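RNase NGR3 (Nicotiana glutinosa, PDB 1VD3) probably cleaves RNA as a secreted ribonuclease of the T2 family, and holds the nucleotide 2'-UMP in its active-site cleft. Local coordinates at residues E38-H43 with I203-F208; Y21-R26 with N170-Q175. All coordinates share one frame; numbering follows the deposited sequence.

Contact 1. Residues E38-H43 with I203-F208; sequences EDFSIH and IEFPPF. With U2P (phosphoric acid mono-[2-(2,4-dioxo-3,4-dihydro-2H-pyrimidin-1-yl)-4-hydroxy-5-hydroxymethyl-tetrahydro-furan-3-yl] ester), chain B.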
# COMPACT_ATOMS: atom_id res chain seq x y z
N GLU A 38 13.36 3.30 -4.12
CA GLU A 38 12.85 4.42 -3.35
C GLU A 38 11.59 4.84 -4.08
O GLU A 38 11.58 5.79 -4.87
CB GLU A 38 13.86 5.58 -3.32
CG GLU A 38 13.30 6.85 -2.68
CD GLU A 38 14.37 7.90 -2.42
OE1 GLU A 38 15.24 7.66 -1.56
OE2 GLU A 38 14.34 8.96 -3.08
N ASP A 39 10.51 4.10 -3.84
CA ASP A 39 9.23 4.36 -4.47
C ASP A 39 8.18 3.71 -3.58
O ASP A 39 8.51 2.87 -2.74
CB ASP A 39 9.22 3.73 -5.87
CG ASP A 39 7.97 4.06 -6.67
OD1 ASP A 39 7.19 4.94 -6.27
OD2 ASP A 39 7.78 3.43 -7.74
N PHE A 40 6.93 4.12 -3.74
CA PHE A 40 5.87 3.53 -2.94
C PHE A 40 5.67 2.10 -3.37
O PHE A 40 5.69 1.79 -4.57
CB PHE A 40 4.56 4.31 -3.10
CG PHE A 40 4.57 5.65 -2.41
CD1 PHE A 40 5.17 6.75 -3.02
CD2 PHE A 40 4.04 5.79 -1.14
CE1 PHE A 40 5.23 7.98 -2.36
CE2 PHE A 40 4.09 7.01 -0.47
CZ PHE A 40 4.69 8.11 -1.09
N SER A 41 5.48 1.22 -2.40
CA SER A 41 5.28 -0.20 -2.65
C SER A 41 3.87 -0.58 -2.24
O SER A 41 3.19 0.16 -1.53
CB SER A 41 6.28 -1.02 -1.85
OG SER A 41 6.06 -0.84 -0.46
N ILE A 42 3.44 -1.76 -2.67
CA ILE A 42 2.10 -2.24 -2.33
C ILE A 42 2.10 -2.94 -0.98
O ILE A 42 2.99 -3.73 -0.68
CB ILE A 42 1.60 -3.25 -3.39
CG1 ILE A 42 1.49 -2.56 -4.75
CG2 ILE A 42 0.27 -3.86 -2.95
CD1 ILE A 42 1.46 -3.53 -5.92
N HIS A 43 1.11 -2.63 -0.14
CA HIS A 43 0.97 -3.34 1.13
C HIS A 43 -0.10 -4.38 0.82
O HIS A 43 0.09 -5.58 1.04
CB HIS A 43 0.50 -2.43 2.28
CG HIS A 43 0.17 -3.17 3.54
ND1 HIS A 43 0.21 -2.58 4.79
CD2 HIS A 43 -0.22 -4.45 3.76
CE1 HIS A 43 -0.14 -3.46 5.71
NE2 HIS A 43 -0.40 -4.61 5.11
N ILE A 203 4.68 16.99 8.00
CA ILE A 203 5.25 15.65 8.12
C ILE A 203 6.49 15.44 7.27
O ILE A 203 6.79 16.22 6.36
CB ILE A 203 4.21 14.56 7.76
CG1 ILE A 203 3.73 14.74 6.32
CG2 ILE A 203 3.04 14.62 8.74
CD1 ILE A 203 2.78 13.64 5.86
N GLU A 204 7.20 14.36 7.58
CA GLU A 204 8.42 14.00 6.88
C GLU A 204 8.17 12.97 5.78
O GLU A 204 7.33 12.07 5.92
CB GLU A 204 9.42 13.43 7.89
CG GLU A 204 10.76 13.03 7.30
CD GLU A 204 11.67 12.43 8.34
OE1 GLU A 204 11.35 11.32 8.84
OE2 GLU A 204 12.70 13.06 8.67
N PHE A 205 8.89 13.14 4.68
CA PHE A 205 8.83 12.24 3.52
C PHE A 205 10.29 11.80 3.41
O PHE A 205 11.02 12.26 2.53
CB PHE A 205 8.37 13.03 2.29
CG PHE A 205 8.21 12.20 1.04
CD1 PHE A 205 7.92 10.84 1.12
CD2 PHE A 205 8.30 12.79 -0.21
CE1 PHE A 205 7.72 10.09 -0.04
CE2 PHE A 205 8.10 12.05 -1.38
CZ PHE A 205 7.81 10.69 -1.29
N PRO A 206 10.72 10.90 4.31
CA PRO A 206 12.08 10.35 4.41
C PRO A 206 12.68 9.69 3.17
O PRO A 206 12.04 8.87 2.51
CB PRO A 206 11.97 9.38 5.59
CG PRO A 206 10.56 8.87 5.46
CD PRO A 206 9.80 10.15 5.18
N PRO A 207 13.92 10.06 2.84
CA PRO A 207 14.62 9.50 1.67
C PRO A 207 15.15 8.11 2.03
O PRO A 207 15.14 7.72 3.20
CB PRO A 207 15.74 10.50 1.44
CG PRO A 207 16.10 10.90 2.85
CD PRO A 207 14.74 11.10 3.49
N PHE A 208 15.62 7.38 1.03
CA PHE A 208 16.16 6.04 1.24
C PHE A 208 17.68 6.07 1.36
O PHE A 208 18.35 6.88 0.71
CB PHE A 208 15.75 5.12 0.08
CG PHE A 208 14.90 3.95 0.50
CD1 PHE A 208 13.74 3.64 -0.19
CD2 PHE A 208 15.28 3.13 1.57
CE1 PHE A 208 12.95 2.55 0.16
CE2 PHE A 208 14.50 2.03 1.94
CZ PHE A 208 13.34 1.74 1.23
O5' U2P B . -2.36 -1.90 11.23
C5' U2P B . -3.57 -2.68 11.11
C4' U2P B . -3.29 -3.96 10.31
O4' U2P B . -4.57 -4.75 10.18
C1' U2P B . -5.05 -5.01 8.76
N1 U2P B . -6.38 -4.38 8.36
C6 U2P B . -6.58 -3.12 8.87
C5 U2P B . -7.63 -2.28 8.43
C4 U2P B . -8.56 -2.80 7.40
O4 U2P B . -9.43 -2.11 6.89
N3 U2P B . -8.37 -4.18 7.05
C2 U2P B . -7.33 -5.02 7.50
O2 U2P B . -7.30 -6.19 7.16
C2' U2P B . -3.74 -4.75 7.99
O2' U2P B . -2.86 -5.91 7.97
P U2P B . -2.98 -7.18 7.04
O1P U2P B . -2.28 -8.44 7.06
O2P U2P B . -4.39 -7.31 6.58
O3P U2P B . -2.32 -6.68 5.84
C3' U2P B . -3.01 -3.67 8.82
O3' U2P B . -1.57 -3.77 8.55
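E38 OE1 accepts the backbone N-H of F208, the last modelled residue, with F208 N 2.6 Å away. The N-H...O angle is 152°. The donor arrives on the anti side of the carboxylate and 34° out of its plane. With CG anti to the backbone N and the chain extended beyond it, E38 stretches along F208, so that the two side chains run antiparallel alongside each other. Carboxylate and phenyl planes end up nearly coplanar, and the ring turns its edge to the backbone of E38, CD1 of F208 lying 3.4 Å from E38 CA. Shortened to an alanine here, the side chain would probably leave the F208 amide without this acceptor and the segment around it less firmly held.

Deeper in, F40 and F205 reach for each other from their two segments and meet rim to rim, CZ of F40 3.8 Å from CE1 of F205. Their planes are 26° apart and neither ring lies over the other. The F205 ring reaches across because its CG is anti to the backbone N. W17 meets both rings, and L129 of helix 125-131 touches both, so the pair belongs to the apolar packing between the sheet and that helix.

Farther along the same segment, in strand 41-48, H43 donates from NE2 to O3P of the 2'-UMP phosphate, the two atoms 2.9 Å apart; the oxygen sits at the imidazole edge, near its plane. H43 is a predicted active-site residue, and H96, K100 and H101 also bond the nucleotide. The chemistry thus divides along 38-43: a carboxylate takes the amide of the last modelled residue, a phenyl joins the apolar interior, and an imidazole N-H serves the phosphate.

Contact 2. Residues Y21-R26 with N170-Q175; sequences YCDTRR and NHQIYQ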
# COMPACT_ATOMS: atom_id res chain seq x y z
N TYR A 21 9.11 2.54 7.04
CA TYR A 21 8.92 1.28 7.74
C TYR A 21 10.29 0.86 8.27
O TYR A 21 10.39 0.11 9.24
CB TYR A 21 8.40 0.21 6.77
CG TYR A 21 8.14 -1.13 7.42
CD1 TYR A 21 6.88 -1.45 7.92
CD2 TYR A 21 9.16 -2.08 7.53
CE1 TYR A 21 6.64 -2.68 8.53
CE2 TYR A 21 8.93 -3.31 8.14
CZ TYR A 21 7.66 -3.61 8.63
OH TYR A 21 7.42 -4.82 9.22
N CYS A 22 11.34 1.38 7.65
CA CYS A 22 12.70 1.02 8.03
C CYS A 22 13.47 1.99 8.92
O CYS A 22 14.54 1.65 9.41
CB CYS A 22 13.51 0.72 6.78
SG CYS A 22 12.86 -0.75 5.93
N ASP A 23 12.94 3.18 9.12
CA ASP A 23 13.64 4.16 9.96
C ASP A 23 12.97 4.31 11.33
O ASP A 23 13.09 5.35 11.97
CB ASP A 23 13.69 5.51 9.25
CG ASP A 23 12.33 6.15 9.10
OD1 ASP A 23 11.32 5.49 9.45
OD2 ASP A 23 12.27 7.30 8.64
N THR A 24 12.27 3.27 11.76
CA THR A 24 11.60 3.29 13.05
C THR A 24 12.37 2.49 14.09
O THR A 24 13.50 2.06 13.85
CB THR A 24 10.18 2.71 12.98
OG1 THR A 24 10.25 1.31 12.66
CG2 THR A 24 9.36 3.42 11.92
N ARG A 25 11.73 2.27 15.23
CA ARG A 25 12.35 1.52 16.31
C ARG A 25 12.22 0.02 16.07
O ARG A 25 12.96 -0.78 16.64
CB ARG A 25 11.68 1.91 17.64
CG ARG A 25 12.41 1.43 18.87
CD ARG A 25 11.68 1.88 20.12
NE ARG A 25 12.26 1.30 21.33
CZ ARG A 25 11.76 1.48 22.55
NH1 ARG A 25 10.68 2.23 22.72
NH2 ARG A 25 12.34 0.91 23.59
N ARG A 26 11.28 -0.36 15.20
CA ARG A 26 11.06 -1.77 14.87
C ARG A 26 12.11 -2.28 13.88
O ARG A 26 12.88 -1.50 13.32
CB ARG A 26 9.67 -1.97 14.28
CG ARG A 26 8.55 -2.13 15.30
CD ARG A 26 8.34 -0.86 16.11
NE ARG A 26 7.24 -1.00 17.06
CZ ARG A 26 5.98 -1.26 16.71
NH1 ARG A 26 5.65 -1.41 15.43
NH2 ARG A 26 5.04 -1.36 17.64
N ASN A 170 10.19 12.23 14.38
CA ASN A 170 9.51 12.91 13.29
C ASN A 170 8.29 12.12 12.84
O ASN A 170 8.33 10.89 12.77
CB ASN A 170 10.45 13.08 12.08
CG ASN A 170 11.60 14.02 12.36
OD1 ASN A 170 11.40 15.18 12.71
ND2 ASN A 170 12.82 13.53 12.19
N HIS A 171 7.21 12.82 12.54
CA HIS A 171 5.99 12.18 12.06
C HIS A 171 6.22 12.10 10.55
O HIS A 171 6.53 13.10 9.91
CB HIS A 171 4.78 13.04 12.39
CG HIS A 171 4.61 13.28 13.86
ND1 HIS A 171 4.00 12.36 14.69
CD2 HIS A 171 5.03 14.29 14.65
CE1 HIS A 171 4.05 12.80 15.93
NE2 HIS A 171 4.67 13.97 15.94
N GLN A 172 6.07 10.91 9.99
CA GLN A 172 6.33 10.70 8.57
C GLN A 172 5.19 10.01 7.83
O GLN A 172 4.42 9.26 8.43
CB GLN A 172 7.60 9.86 8.43
CG GLN A 172 7.50 8.56 9.21
CD GLN A 172 8.81 7.79 9.30
OE1 GLN A 172 8.84 6.66 9.80
NE2 GLN A 172 9.89 8.39 8.83
N ILE A 173 5.10 10.26 6.53
CA ILE A 173 4.08 9.61 5.73
C ILE A 173 4.46 8.13 5.73
O ILE A 173 5.59 7.77 5.38
CB ILE A 173 4.06 10.15 4.28
CG1 ILE A 173 3.06 9.36 3.44
CG2 ILE A 173 5.45 10.07 3.66
CD1 ILE A 173 2.74 9.99 2.10
N TYR A 174 3.54 7.27 6.16
CA TYR A 174 3.80 5.84 6.24
C TYR A 174 3.04 5.05 5.19
O TYR A 174 3.64 4.31 4.42
CB TYR A 174 3.46 5.34 7.65
CG TYR A 174 3.55 3.84 7.85
CD1 TYR A 174 4.72 3.13 7.54
CD2 TYR A 174 2.47 3.13 8.36
CE1 TYR A 174 4.80 1.75 7.73
CE2 TYR A 174 2.54 1.75 8.56
CZ TYR A 174 3.70 1.07 8.25
OH TYR A 174 3.75 -0.29 8.45
N GLN A 175 1.72 5.21 5.16
CA GLN A 175 0.91 4.51 4.17
C GLN A 175 -0.12 5.42 3.52
O GLN A 175 -0.56 6.40 4.10
CB GLN A 175 0.24 3.28 4.80
CG GLN A 175 1.25 2.20 5.17
CD GLN A 175 0.62 0.87 5.55
OE1 GLN A 175 1.11 -0.19 5.17
NE2 GLN A 175 -0.47 0.93 6.31
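D23 and Q172 carry the polar part, reaching for each other with carboxylate and amide planes only 6° apart. NE2 of Q172 donates almost straight (168°) to the syn lone pair of D23 OD2, which lies 2.6 Å away and in the amide plane of Q172. D23 CG sits between its backbone N and carbonyl carbon (chi1 67°), which aims the carboxylate at the strand. On the other branch, OD1 of D23 is 2.8 Å from OE1 of Q172, so the acid may be protonated, an effect the nearby E204 would probably favour.

D23 is the first residue to leave helix 18-22, and T24 then forms an ST turn, its OG1 accepting from R26 N. In the other segment, Y174 and Q175 both face E162 in a classic beta bulge, where strand 171-181 pairs with strand 160-165 in the antiparallel sheet of this T2-family fold.

The aromatic part is edge to edge. Y21 and Y174 stand next to each other with their hydroxyl ends on the same side, CD1 of Y21 making the apolar contact with CE1 of Y174 at 3.8 Å. Y174 OH lies at the Y21 ring edge, 3.4 Å from Y21 CD1. Y21 also touches L83; both residues bind AMP in another structure of this protein.

Overall arrangement
Contacts 1 and 2 adjoin, their centres about 9 Å apart, and the two interleave in sequence: helix 18-22 is followed by strand 41-48, while strands 171-181 and 202-205 come much later. The backbones join directly where E204 N lies 2.7 Å from H171 O, a probable hydrogen bond, and P206 packs on Q172 close by. Nearer the nucleotide, Q175 OE1 is 2.6 Å from H43 ND1, so this second-shell residue of contact 2 probably fixes the imidazole rotation and directs NE2 to the phosphate. Contact 1 reaches the nucleotide only through H43, while Y174 of contact 2 comes within about 6 Å of it (side chain to nucleotide).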